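Local coordinates for protein putative metal-dependent phosphoesterase (Bifidobacterium adolescentis, PDB 3O0F) that hydrolyses phosphoester bonds as a metal-dependent phosphoesterase of the PHP family, with iron and zinc in its active site and AMP bound beside them, at residues 231-236 / 240-245; 187-192 / 197-202; 116-121 / 125-130. All blocks are in the same frame, centred on the assembly; numbering follows the deposited sequence. Where two conformers were deposited one is given.

Contact 1: residues 231-236 / 240-245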
# COMPACT_ATOMS: atom_id res chain seq x y z
N GLU A 231 5.24 -5.66 -8.86
CA GLU A 231 4.09 -6.40 -8.45
C GLU A 231 3.29 -6.70 -9.70
O GLU A 231 2.75 -5.79 -10.33
CB GLU A 231 3.25 -5.55 -7.47
CG GLU A 231 1.97 -6.20 -7.07
CD GLU A 231 1.23 -5.41 -6.01
OE1 GLU A 231 0.88 -4.23 -6.28
OE2 GLU A 231 1.00 -5.95 -4.90
N VAL A 232 3.24 -7.99 -10.06
CA VAL A 232 2.58 -8.43 -11.25
C VAL A 232 1.24 -9.06 -10.95
O VAL A 232 0.23 -8.79 -11.65
CB VAL A 232 3.47 -9.43 -12.08
CG1 VAL A 232 2.67 -9.97 -13.28
CG2 VAL A 232 4.76 -8.72 -12.53
N TRP A 233 1.22 -9.91 -9.93
CA TRP A 233 0.02 -10.68 -9.63
C TRP A 233 -0.86 -9.83 -8.72
O TRP A 233 -0.72 -9.85 -7.49
CB TRP A 233 0.36 -12.02 -9.02
CG TRP A 233 1.56 -12.70 -9.65
CD1 TRP A 233 2.69 -13.07 -9.03
CD2 TRP A 233 1.68 -13.11 -11.01
NE1 TRP A 233 3.53 -13.72 -9.93
CE2 TRP A 233 2.93 -13.74 -11.15
CE3 TRP A 233 0.83 -13.03 -12.13
CZ2 TRP A 233 3.38 -14.26 -12.38
CZ3 TRP A 233 1.26 -13.55 -13.35
CH2 TRP A 233 2.53 -14.16 -13.46
N HIS A 234 -1.77 -9.08 -9.35
CA HIS A 234 -2.61 -8.10 -8.65
C HIS A 234 -3.85 -7.92 -9.50
O HIS A 234 -3.77 -7.85 -10.72
CB HIS A 234 -1.87 -6.79 -8.48
CG HIS A 234 -2.60 -5.75 -7.66
ND1 HIS A 234 -3.63 -4.99 -8.17
CD2 HIS A 234 -2.41 -5.32 -6.39
CE1 HIS A 234 -4.07 -4.17 -7.24
NE2 HIS A 234 -3.34 -4.33 -6.16
N ARG A 235 -5.00 -7.84 -8.85
CA ARG A 235 -6.27 -7.75 -9.59
C ARG A 235 -6.38 -6.51 -10.48
O ARG A 235 -7.11 -6.56 -11.46
CB ARG A 235 -7.47 -7.81 -8.63
CG ARG A 235 -7.67 -6.57 -7.72
CD ARG A 235 -9.12 -6.45 -7.28
NE ARG A 235 -9.58 -7.68 -6.60
CZ ARG A 235 -10.86 -8.01 -6.42
NH1 ARG A 235 -11.85 -7.25 -6.84
NH2 ARG A 235 -11.14 -9.12 -5.79
N GLY A 236 -5.65 -5.45 -10.17
CA GLY A 236 -5.58 -4.24 -11.02
C GLY A 236 -4.72 -4.30 -12.29
O GLY A 236 -4.79 -3.38 -13.15
N GLU A 240 -2.45 -8.18 -20.61
CA GLU A 240 -1.41 -7.59 -21.45
C GLU A 240 -0.31 -6.91 -20.63
O GLU A 240 0.85 -6.92 -21.03
CB GLU A 240 -2.03 -6.57 -22.42
CG GLU A 240 -2.78 -5.44 -21.71
CD GLU A 240 -4.29 -5.63 -21.66
OE1 GLU A 240 -4.76 -6.80 -21.61
OE2 GLU A 240 -4.99 -4.59 -21.67
N GLN A 241 -0.70 -6.31 -19.51
CA GLN A 241 0.18 -5.55 -18.67
C GLN A 241 1.01 -6.52 -17.82
O GLN A 241 2.16 -6.26 -17.56
CB GLN A 241 -0.59 -4.59 -17.75
CG GLN A 241 -1.13 -3.32 -18.43
CD GLN A 241 -0.02 -2.51 -19.11
OE1 GLN A 241 1.09 -2.42 -18.59
NE2 GLN A 241 -0.33 -1.90 -20.27
N ARG A 242 0.41 -7.61 -17.36
CA ARG A 242 1.18 -8.67 -16.71
C ARG A 242 2.26 -9.16 -17.64
O ARG A 242 3.41 -9.23 -17.23
CB ARG A 242 0.26 -9.80 -16.21
CG ARG A 242 -0.77 -9.34 -15.19
CD ARG A 242 -1.57 -10.54 -14.66
NE ARG A 242 -2.57 -10.14 -13.67
CZ ARG A 242 -3.16 -10.98 -12.82
NH1 ARG A 242 -2.86 -12.27 -12.83
NH2 ARG A 242 -4.02 -10.52 -11.94
N GLU A 243 1.94 -9.42 -18.91
CA GLU A 243 3.01 -9.88 -19.85
C GLU A 243 4.09 -8.83 -20.07
O GLU A 243 5.27 -9.12 -20.10
CB GLU A 243 2.45 -10.29 -21.21
CG GLU A 243 1.75 -11.67 -21.21
CD GLU A 243 0.79 -11.84 -22.39
OE1 GLU A 243 0.91 -11.07 -23.37
OE2 GLU A 243 -0.10 -12.74 -22.33
N ARG A 244 3.67 -7.58 -20.19
CA ARG A 244 4.62 -6.48 -20.35
C ARG A 244 5.56 -6.38 -19.12
O ARG A 244 6.78 -6.28 -19.23
CB ARG A 244 3.83 -5.18 -20.61
CG ARG A 244 4.60 -3.91 -20.34
CD ARG A 244 3.89 -2.67 -20.87
NE ARG A 244 4.70 -1.53 -20.45
CZ ARG A 244 4.48 -0.77 -19.38
NH1 ARG A 244 3.39 -0.92 -18.64
NH2 ARG A 244 5.35 0.19 -19.07
N LEU A 245 5.00 -6.44 -17.92
CA LEU A 245 5.81 -6.28 -16.72
C LEU A 245 6.74 -7.49 -16.48
O LEU A 245 7.85 -7.33 -16.00
CB LEU A 245 4.88 -6.02 -15.50
CG LEU A 245 4.03 -4.73 -15.47
CD1 LEU A 245 3.00 -4.84 -14.31
CD2 LEU A 245 4.88 -3.42 -15.29

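Contact 2: residues 187-192 / 197-202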
# COMPACT_ATOMS: atom_id res chain seq x y z
N GLU A 187 13.22 9.83 -5.20
CA GLU A 187 13.49 10.09 -3.81
C GLU A 187 13.09 8.90 -2.96
O GLU A 187 13.85 8.50 -2.08
CB GLU A 187 12.77 11.33 -3.25
CG GLU A 187 13.21 11.50 -1.78
CD GLU A 187 12.60 12.64 -1.02
OE1 GLU A 187 11.63 13.27 -1.50
OE2 GLU A 187 13.14 12.89 0.10
N VAL A 188 11.91 8.35 -3.19
CA VAL A 188 11.45 7.16 -2.43
C VAL A 188 12.42 5.98 -2.60
O VAL A 188 12.83 5.35 -1.61
CB VAL A 188 10.02 6.78 -2.82
CG1 VAL A 188 9.64 5.35 -2.30
CG2 VAL A 188 9.03 7.87 -2.27
N ILE A 189 12.82 5.70 -3.83
CA ILE A 189 13.76 4.59 -4.03
C ILE A 189 15.11 4.79 -3.33
O ILE A 189 15.62 3.86 -2.69
CB ILE A 189 13.97 4.26 -5.51
CG1 ILE A 189 12.67 3.71 -6.13
CG2 ILE A 189 15.08 3.21 -5.66
CD1 ILE A 189 12.70 3.70 -7.64
N ALA A 190 15.68 6.00 -3.42
CA ALA A 190 16.90 6.29 -2.71
C ALA A 190 16.73 6.10 -1.20
O ALA A 190 17.66 5.61 -0.55
CB ALA A 190 17.40 7.71 -3.03
N ALA A 191 15.58 6.53 -0.65
CA ALA A 191 15.35 6.46 0.78
C ALA A 191 15.21 5.00 1.21
O ALA A 191 15.74 4.62 2.25
CB ALA A 191 14.12 7.29 1.20
N VAL A 192 14.51 4.19 0.41
CA VAL A 192 14.27 2.81 0.80
C VAL A 192 15.58 2.04 0.77
O VAL A 192 15.92 1.34 1.74
CB VAL A 192 13.19 2.11 -0.05
CG1 VAL A 192 13.16 0.58 0.29
CG2 VAL A 192 11.81 2.75 0.22
N GLY A 197 16.37 -1.35 2.63
CA GLY A 197 15.19 -2.11 2.25
C GLY A 197 15.12 -2.57 0.80
O GLY A 197 16.02 -2.34 -0.01
N VAL A 198 13.97 -3.14 0.47
CA VAL A 198 13.68 -3.71 -0.82
C VAL A 198 12.47 -2.95 -1.31
O VAL A 198 11.45 -2.82 -0.60
CB VAL A 198 13.42 -5.24 -0.72
CG1 VAL A 198 13.02 -5.89 -2.10
CG2 VAL A 198 14.64 -5.91 -0.11
N VAL A 199 12.55 -2.48 -2.53
CA VAL A 199 11.51 -1.63 -3.09
C VAL A 199 10.90 -2.22 -4.37
O VAL A 199 11.60 -2.66 -5.30
CB VAL A 199 12.00 -0.13 -3.28
CG1 VAL A 199 13.19 -0.05 -4.18
CG2 VAL A 199 10.85 0.74 -3.78
N VAL A 200 9.57 -2.23 -4.42
CA VAL A 200 8.81 -2.89 -5.51
C VAL A 200 7.75 -1.88 -6.01
O VAL A 200 7.10 -1.28 -5.20
CB VAL A 200 8.13 -4.18 -4.96
CG1 VAL A 200 7.12 -4.79 -5.99
CG2 VAL A 200 9.20 -5.21 -4.49
N ALA A 201 7.59 -1.70 -7.33
CA ALA A 201 6.53 -0.85 -7.87
C ALA A 201 5.18 -1.63 -7.77
O ALA A 201 5.06 -2.75 -8.26
CB ALA A 201 6.85 -0.45 -9.36
N ALA A 202 4.21 -1.05 -7.05
CA ALA A 202 2.89 -1.66 -6.80
C ALA A 202 1.92 -1.45 -8.00
O ALA A 202 1.95 -0.40 -8.63
CB ALA A 202 2.25 -1.07 -5.53

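Contact 3: residues 116-121 / 125-130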
# COMPACT_ATOMS: atom_id res chain seq x y z
N ARG A 116 -9.01 19.64 4.22
CA ARG A 116 -9.51 20.66 3.28
C ARG A 116 -10.58 20.05 2.39
O ARG A 116 -11.56 20.70 2.10
CB ARG A 116 -8.38 21.29 2.45
CG ARG A 116 -7.66 22.46 3.19
CD ARG A 116 -6.53 23.10 2.36
NE ARG A 116 -5.39 22.19 2.20
CZ ARG A 116 -4.74 21.94 1.06
NH1 ARG A 116 -5.10 22.55 -0.08
NH2 ARG A 116 -3.72 21.06 1.05
N MSE A 117 -10.41 18.79 2.02
CA MSE A 117 -11.45 18.05 1.30
C MSE A 117 -12.73 17.92 2.08
O MSE A 117 -13.79 18.06 1.50
CB MSE A 117 -10.97 16.66 0.93
CG MSE A 117 -10.11 16.67 -0.28
SE MSE A 117 -9.82 14.89 -0.99
CE MSE A 117 -11.68 14.26 -1.31
N VAL A 118 -12.64 17.61 3.38
CA VAL A 118 -13.84 17.48 4.20
C VAL A 118 -14.50 18.87 4.36
O VAL A 118 -15.72 18.99 4.34
CB VAL A 118 -13.55 16.78 5.55
CG1 VAL A 118 -14.81 16.69 6.38
CG2 VAL A 118 -13.00 15.38 5.32
N GLU A 119 -13.70 19.94 4.46
CA GLU A 119 -14.26 21.29 4.61
C GLU A 119 -15.19 21.55 3.41
O GLU A 119 -16.30 22.02 3.59
CB GLU A 119 -13.16 22.37 4.72
CG GLU A 119 -13.64 23.69 5.37
N ARG A 120 -14.74 21.18 2.19
CA ARG A 120 -15.51 21.42 0.96
C ARG A 120 -16.72 20.49 0.90
O ARG A 120 -17.85 20.92 0.64
CB ARG A 120 -14.65 21.16 -0.28
CG ARG A 120 -13.47 22.09 -0.46
CD ARG A 120 -12.64 21.64 -1.65
NE ARG A 120 -11.50 22.51 -1.95
CZ ARG A 120 -10.75 22.38 -3.04
NH1 ARG A 120 -11.02 21.43 -3.94
NH2 ARG A 120 -9.73 23.21 -3.24
N LEU A 121 -16.47 19.21 1.13
CA LEU A 121 -17.55 18.20 1.13
C LEU A 121 -18.67 18.56 2.12
O LEU A 121 -19.84 18.32 1.86
CB LEU A 121 -16.98 16.82 1.46
CG LEU A 121 -16.21 16.14 0.31
CD1 LEU A 121 -15.27 15.05 0.85
CD2 LEU A 121 -17.13 15.56 -0.76
N PHE A 125 -22.63 17.86 1.90
CA PHE A 125 -22.97 16.56 2.47
C PHE A 125 -23.00 16.62 4.00
O PHE A 125 -22.32 17.43 4.60
CB PHE A 125 -21.95 15.50 2.04
CG PHE A 125 -21.96 15.18 0.57
CD1 PHE A 125 -22.89 14.29 0.05
CD2 PHE A 125 -21.01 15.74 -0.28
CE1 PHE A 125 -22.89 13.98 -1.33
CE2 PHE A 125 -21.00 15.44 -1.66
CZ PHE A 125 -21.95 14.57 -2.18
N PRO A 126 -23.76 15.73 4.63
CA PRO A 126 -23.79 15.76 6.10
C PRO A 126 -22.61 15.00 6.69
O PRO A 126 -22.77 13.87 7.18
CB PRO A 126 -25.11 15.05 6.43
CG PRO A 126 -25.24 14.03 5.31
CD PRO A 126 -24.61 14.66 4.07
N ILE A 127 -21.42 15.62 6.62
CA ILE A 127 -20.18 15.08 7.19
C ILE A 127 -19.46 16.21 7.90
O ILE A 127 -19.54 17.37 7.47
CB ILE A 127 -19.25 14.52 6.10
CG1 ILE A 127 -19.67 13.10 5.73
CG2 ILE A 127 -17.79 14.50 6.57
CD1 ILE A 127 -19.49 12.12 6.84
N THR A 128 -18.78 15.89 8.99
CA THR A 128 -17.95 16.85 9.72
C THR A 128 -16.58 16.22 9.86
O THR A 128 -16.41 15.02 9.65
CB THR A 128 -18.54 17.16 11.12
OG1 THR A 128 -18.55 15.96 11.92
CG2 THR A 128 -20.01 17.71 11.01
N TRP A 129 -15.60 17.02 10.24
CA TRP A 129 -14.29 16.49 10.51
C TRP A 129 -14.39 15.39 11.55
O TRP A 129 -13.77 14.34 11.39
CB TRP A 129 -13.31 17.59 10.92
CG TRP A 129 -11.91 17.09 11.10
CD1 TRP A 129 -11.13 17.19 12.22
CD2 TRP A 129 -11.12 16.37 10.13
NE1 TRP A 129 -9.91 16.59 12.01
CE2 TRP A 129 -9.88 16.08 10.74
CE3 TRP A 129 -11.35 15.96 8.81
CZ2 TRP A 129 -8.86 15.39 10.07
CZ3 TRP A 129 -10.32 15.28 8.15
CH2 TRP A 129 -9.10 15.01 8.78
N ASP A 130 -15.21 15.57 12.59
CA ASP A 130 -15.38 14.52 13.60
C ASP A 130 -15.97 13.21 13.10
O ASP A 130 -15.69 12.15 13.68
CB ASP A 130 -16.26 15.00 14.77
CG ASP A 130 -15.55 15.99 15.68
OD1 ASP A 130 -14.32 16.18 15.53
OD2 ASP A 130 -16.23 16.57 16.55

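Contact 1: residues 231-236 / 240-245
R242 reaches from helix 240-245 past V232 to the backbone of H234. Its NH2 donates to H234 O at 2.9 Å, a bent bond with an N-H...O angle of 138°; the donor stands well above the carbonyl plane, and the oxygen is tilted from the guanidinium plane. The peptide NH of H234 and V232 O lie over one face of that guanidinium. At the far corner, R242 NH1 sits at the edge of the W233 ring, 3.8 Å from CE3 and near the ring plane. Guanidinium and indole planes are 73° apart, so this is not a stack. Closer to the helix, V232 fills the angle between the chains: its CG1 meets R242 CB at 3.8 Å, while CG2 lies 4.0 Å from L245 CB. The same CG1 leans over a face of the W233 ring, toward its rim.

The arm of R242 is extended from CG to NE, which carries the guanidinium to the turn. N237 ties this arrangement together: its backbone O accepts from R242 NE and its side-chain ND2 donates to V232 O. The imidazole of H234 leads away from the helix. H234 ND1 receives the amide of G236 at 2.9 Å and NE2 bonds D261, an iron ligand, so H234 belongs to the second shell of the metal site. E231 OE2 is hydrogen-bonded to ND1 of H18, another iron ligand, and so lies in the second shell too.

Strand 229-233, helix 239-252 and strand 255-258 form a beta-alpha-beta unit, consistent with the alpha/beta barrel of PHP domains, and this contact sits at its turn from strand to helix. V232 and W233 touch V256 on strand 255-258, and L245 packs against L219 of helix 216-225.

Contact 2: residues 187-192 / 197-202
V192 places CG1 anti to its backbone N (chi1 171°), and this methyl points at the start of the strand, 3.7 Å from G197 C and 3.8 Å from V199 CB. On the strand, V199 turns CG1 between its own N and carbonyl carbon (chi1 59°), where it meets I189 CG2 at 4.0 Å. The two side chains of that second pair cross at about a right angle, each offering one methyl. V199 thus sits against two residues a single helical turn apart, V192 through its CB and I189 through its CG1.

The polar part of the contact is one backbone bond, fairly straight: G197 N donates to V192 O at 2.9 Å. It joins the chain entering the strand to the last turn of the helix. G197 has no side chain, and V192 CG1 lies close to where a CB would stand; the methyl can therefore pack directly on the backbone at the entrance to the strand. K193 NZ bonds G197 O from the next residue of the helix.

The helix segment runs roughly antiparallel to the strand that follows it, at 153°, with 8.4 Å between their axes, the alpha-to-beta return consistent with a barrel-type PHP domain. Strand 198-201 lies between strands 83-90 and 229-233 in the sheet, and helix 185-194 covers it on the side of V199. V192 also rests on A89 and I76 of the sheet and on I99 of the long helix 97-124, whereas I189 leans toward M222 of the adjoining helix 216-225.

Contact 3: residues 116-121 / 125-130
The indole of W129 meets V118 at its edge: V118 CG2 lies near the ring plane, 3.9 Å from CZ3. The F125 ring likewise has L121 O near its plane, at the edge, and L121 CD2 touches its CD2 at 3.9 Å. W129 reaches the helix because its CG is anti to the backbone N (chi1 -175°), which swings the six-membered part of the indole beside V118.

The other methyl of V118, CG1, meets I127 CG2 at 3.7 Å in the conformer given, so the two branches of one valine have different partners. With V118 cut back to an alanine, both methyls go, and the edge of the W129 indole would probably lose its neighbour, leaving a gap toward I127.

F125 N donates to L121 O at 2.8 Å, bent at the hydrogen (132°). T128 then N-caps the short helix 129-133. In that same conformer I127 continues inward to A152 and L153, and L121 reaches I149, all on helix 146-155. With one backbone bond and otherwise apolar contacts, cohesion where the chain folds back on helix 97-124 probably rests mainly on burying V118, L121 and I127.

Overall arrangement
Contacts 1 and 2 meet in the sheet, where strands 229-233 and 198-201 are neighbours: E231 N lies 3.0 Å from A201 O, a probable hydrogen bond. Contact 3 stands off to one side, its nearest atoms about 21 Å from contact 1 and about 17 Å from contact 2. The active site bears on each differently. In contact 1 the H234 side chain is about 6 Å from a bound iron; in contact 2 the V199 side chain is about 13 Å from a bound iron. Contact 3 lies by the AMP-binding arginines: the L121 side chain is about 7 Å from that of R146, and the V118 side chain about 10 Å from AMP. The H234 side chain of contact 1 is about 8 Å from the same nucleotide.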